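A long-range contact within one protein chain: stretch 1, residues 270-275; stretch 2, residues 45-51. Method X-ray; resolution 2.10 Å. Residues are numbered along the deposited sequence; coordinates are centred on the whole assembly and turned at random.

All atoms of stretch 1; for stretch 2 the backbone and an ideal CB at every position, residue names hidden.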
# COMPACT_ATOMS: atom_id res chain seq x y z
N GLY A 270 -24.63 11.22 12.70
CA GLY A 270 -23.84 12.41 12.96
C GLY A 270 -22.84 12.24 14.10
O GLY A 270 -22.17 13.18 14.47
N ILE A 271 -22.68 11.03 14.59
CA ILE A 271 -21.71 10.74 15.64
C ILE A 271 -20.31 10.68 15.06
O ILE A 271 -19.39 11.15 15.68
CB ILE A 271 -22.05 9.43 16.36
CG1 ILE A 271 -23.43 9.62 16.99
CG2 ILE A 271 -21.03 9.12 17.44
CD1 ILE A 271 -24.07 8.37 17.54
N LEU A 272 -20.16 10.12 13.86
CA LEU A 272 -18.91 10.15 13.16
C LEU A 272 -18.98 11.24 12.11
O LEU A 272 -20.03 11.42 11.47
CB LEU A 272 -18.66 8.80 12.49
CG LEU A 272 -18.68 7.61 13.46
CD1 LEU A 272 -18.42 6.35 12.67
CD2 LEU A 272 -17.66 7.81 14.59
N ASP A 273 -17.88 11.95 11.89
CA ASP A 273 -17.85 13.10 10.98
C ASP A 273 -17.63 12.71 9.50
O ASP A 273 -17.99 13.45 8.62
CB ASP A 273 -16.73 14.06 11.38
CG ASP A 273 -16.98 14.75 12.73
OD1 ASP A 273 -18.09 15.22 12.94
OD2 ASP A 273 -16.06 14.78 13.57
N ILE A 274 -17.00 11.57 9.26
CA ILE A 274 -16.70 11.10 7.91
C ILE A 274 -16.90 9.60 7.82
O ILE A 274 -17.02 8.93 8.84
CB ILE A 274 -15.24 11.43 7.49
CG1 ILE A 274 -14.24 10.66 8.36
CG2 ILE A 274 -14.93 12.93 7.64
CD1 ILE A 274 -12.82 10.68 7.85
N PHE A 275 -16.96 9.10 6.60
CA PHE A 275 -17.05 7.68 6.35
C PHE A 275 -16.26 7.37 5.10
O PHE A 275 -16.58 7.88 4.00
CB PHE A 275 -18.51 7.20 6.20
CG PHE A 275 -18.65 5.71 6.11
CD1 PHE A 275 -18.52 5.07 4.89
CD2 PHE A 275 -18.86 4.96 7.24
CE1 PHE A 275 -18.57 3.71 4.78
CE2 PHE A 275 -18.96 3.59 7.15
CZ PHE A 275 -18.83 2.95 5.91
N UNK A 45 -11.85 22.86 16.78
CA UNK A 45 -12.95 21.91 16.54
C UNK A 45 -12.39 20.53 16.38
O UNK A 45 -11.19 20.34 16.26
CB UNK A 45 -13.77 22.29 15.30
N UNK A 46 -13.28 19.54 16.42
CA UNK A 46 -12.85 18.17 16.54
C UNK A 46 -13.20 17.32 15.32
O UNK A 46 -14.01 17.72 14.48
CB UNK A 46 -13.47 17.55 17.80
N UNK A 47 -12.60 16.14 15.27
CA UNK A 47 -12.88 15.13 14.26
C UNK A 47 -13.12 13.82 14.99
O UNK A 47 -12.38 13.50 15.92
CB UNK A 47 -11.74 15.01 13.25
N UNK A 48 -14.18 13.12 14.65
CA UNK A 48 -14.50 11.81 15.20
C UNK A 48 -14.63 10.83 14.05
O UNK A 48 -15.38 11.07 13.10
CB UNK A 48 -15.78 11.85 16.04
N UNK A 49 -13.83 9.77 14.08
CA UNK A 49 -13.85 8.78 13.00
C UNK A 49 -14.04 7.42 13.60
O UNK A 49 -13.72 7.23 14.77
CB UNK A 49 -12.57 8.83 12.16
N UNK A 50 -14.54 6.49 12.78
CA UNK A 50 -14.77 5.11 13.20
C UNK A 50 -13.83 4.14 12.52
O UNK A 50 -13.40 4.38 11.39
CB UNK A 50 -16.22 4.70 12.92
N UNK A 51 -13.49 3.05 13.20
CA UNK A 51 -12.75 1.91 12.61
C UNK A 51 -13.40 0.62 13.09
O UNK A 51 -14.00 0.60 14.17
CB UNK A 51 -11.27 1.94 12.99

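Position 45 lies beyond the reach of stretch 1, so its backbone is the only guide. A phi of 115° favours glycine, and the residue is Gly-45.

At position 46 no atom of stretch 1 comes within 5.5 Å of the ideal CB, which points sideways. Contact alone would permit many side chains, although the carboxylate of Asp-273 nearby gives a small polar group some advantage. The residue is Ser-46. Its OG, with chi1 in p, lies 2.9 Å from water 1, which donates to Asp-273 OD2 at 2.7 Å. A second water donates to Ser-46 O (2.8 Å from the water) and, weakly, to Asp-273 OD1 (3.1 Å).

Position 47 also points its CB sideways, 4.3 Å from Asp-273 OD2, but the aliphatic side chain of Ile-274 lies further along. An apolar residue long enough to pass the carboxylate would suit, leucine, isoleucine or methionine among them. Leu-47 does this: its end comes nearer to stretch 1, placing CD1 4.0 Å from Asp-273 CB and 4.4 Å from Ile-274 CG2.

Position 48 is the centre of the contact. Its backbone is held at both ends, N donating to Asp-273 OD2 (2.7 Å) and O accepting from Asp-273 N (2.9 Å), so one aspartate engages both polar groups of a single residue. These bonds require no particular side chain. The ideal CB, 3.7 Å from Ile-271 O and 3.8 Å from Asp-273 OD2, has polar and apolar neighbours; threonine, serine or valine would be plausible, whereas an acidic group would sit poorly beside the carboxylate. Thr-48 serves both surroundings. Its OG1 lies 2.7 Å from water 1, linking it through that water to Asp-273, while CG2 packs 3.8 Å from Leu-272 CD2 and 3.5 Å from Ile-271 O.

At position 49 CA-to-CB points away, yet the ideal CB is 4.5 Å from Ile-274 CG1. A modest aliphatic side chain, valine or isoleucine for example, could still reach it. Val-49, with chi1 in m, brings CG1 to 3.8 Å from Ile-274 CG1.

Position 50 leaves little choice. Its ideal CB points toward stretch 1 and would lie 2.8 Å from Leu-272 CD1, a clash, so glycine fits best. Gly-50 lets Leu-272 approach the strand, with CD2 3.8 Å from Gly-50 N. That same N donates to water 3 at 2.8 Å, and the water donates to Ile-274 O, also at 2.8 Å.

Position 51 points away and meets nothing of stretch 1, which therefore sets no preference; the residue is Val-51.

Stretch 2, residues 45-51: GSLTVGV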
# COMPACT_ATOMS: atom_id res chain seq x y z
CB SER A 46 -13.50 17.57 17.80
OG SER A 46 -14.89 17.50 17.60
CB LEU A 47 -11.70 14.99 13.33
CG LEU A 47 -11.80 13.88 12.26
CD1 LEU A 47 -12.79 14.31 11.20
CD2 LEU A 47 -10.45 13.56 11.64
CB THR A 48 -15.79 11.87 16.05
OG1 THR A 48 -15.64 12.85 17.08
CG2 THR A 48 -16.07 10.53 16.73
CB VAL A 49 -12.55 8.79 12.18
CG1 VAL A 49 -12.29 10.18 11.64
CG2 VAL A 49 -11.35 8.37 13.04
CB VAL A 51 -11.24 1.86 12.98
CG1 VAL A 51 -10.53 3.13 12.56
CG2 VAL A 51 -11.02 1.68 14.48
O HOH W 1 -16.10 15.32 16.17
O HOH W 2 -16.80 17.78 14.19
O HOH W 3 -15.41 7.08 10.17
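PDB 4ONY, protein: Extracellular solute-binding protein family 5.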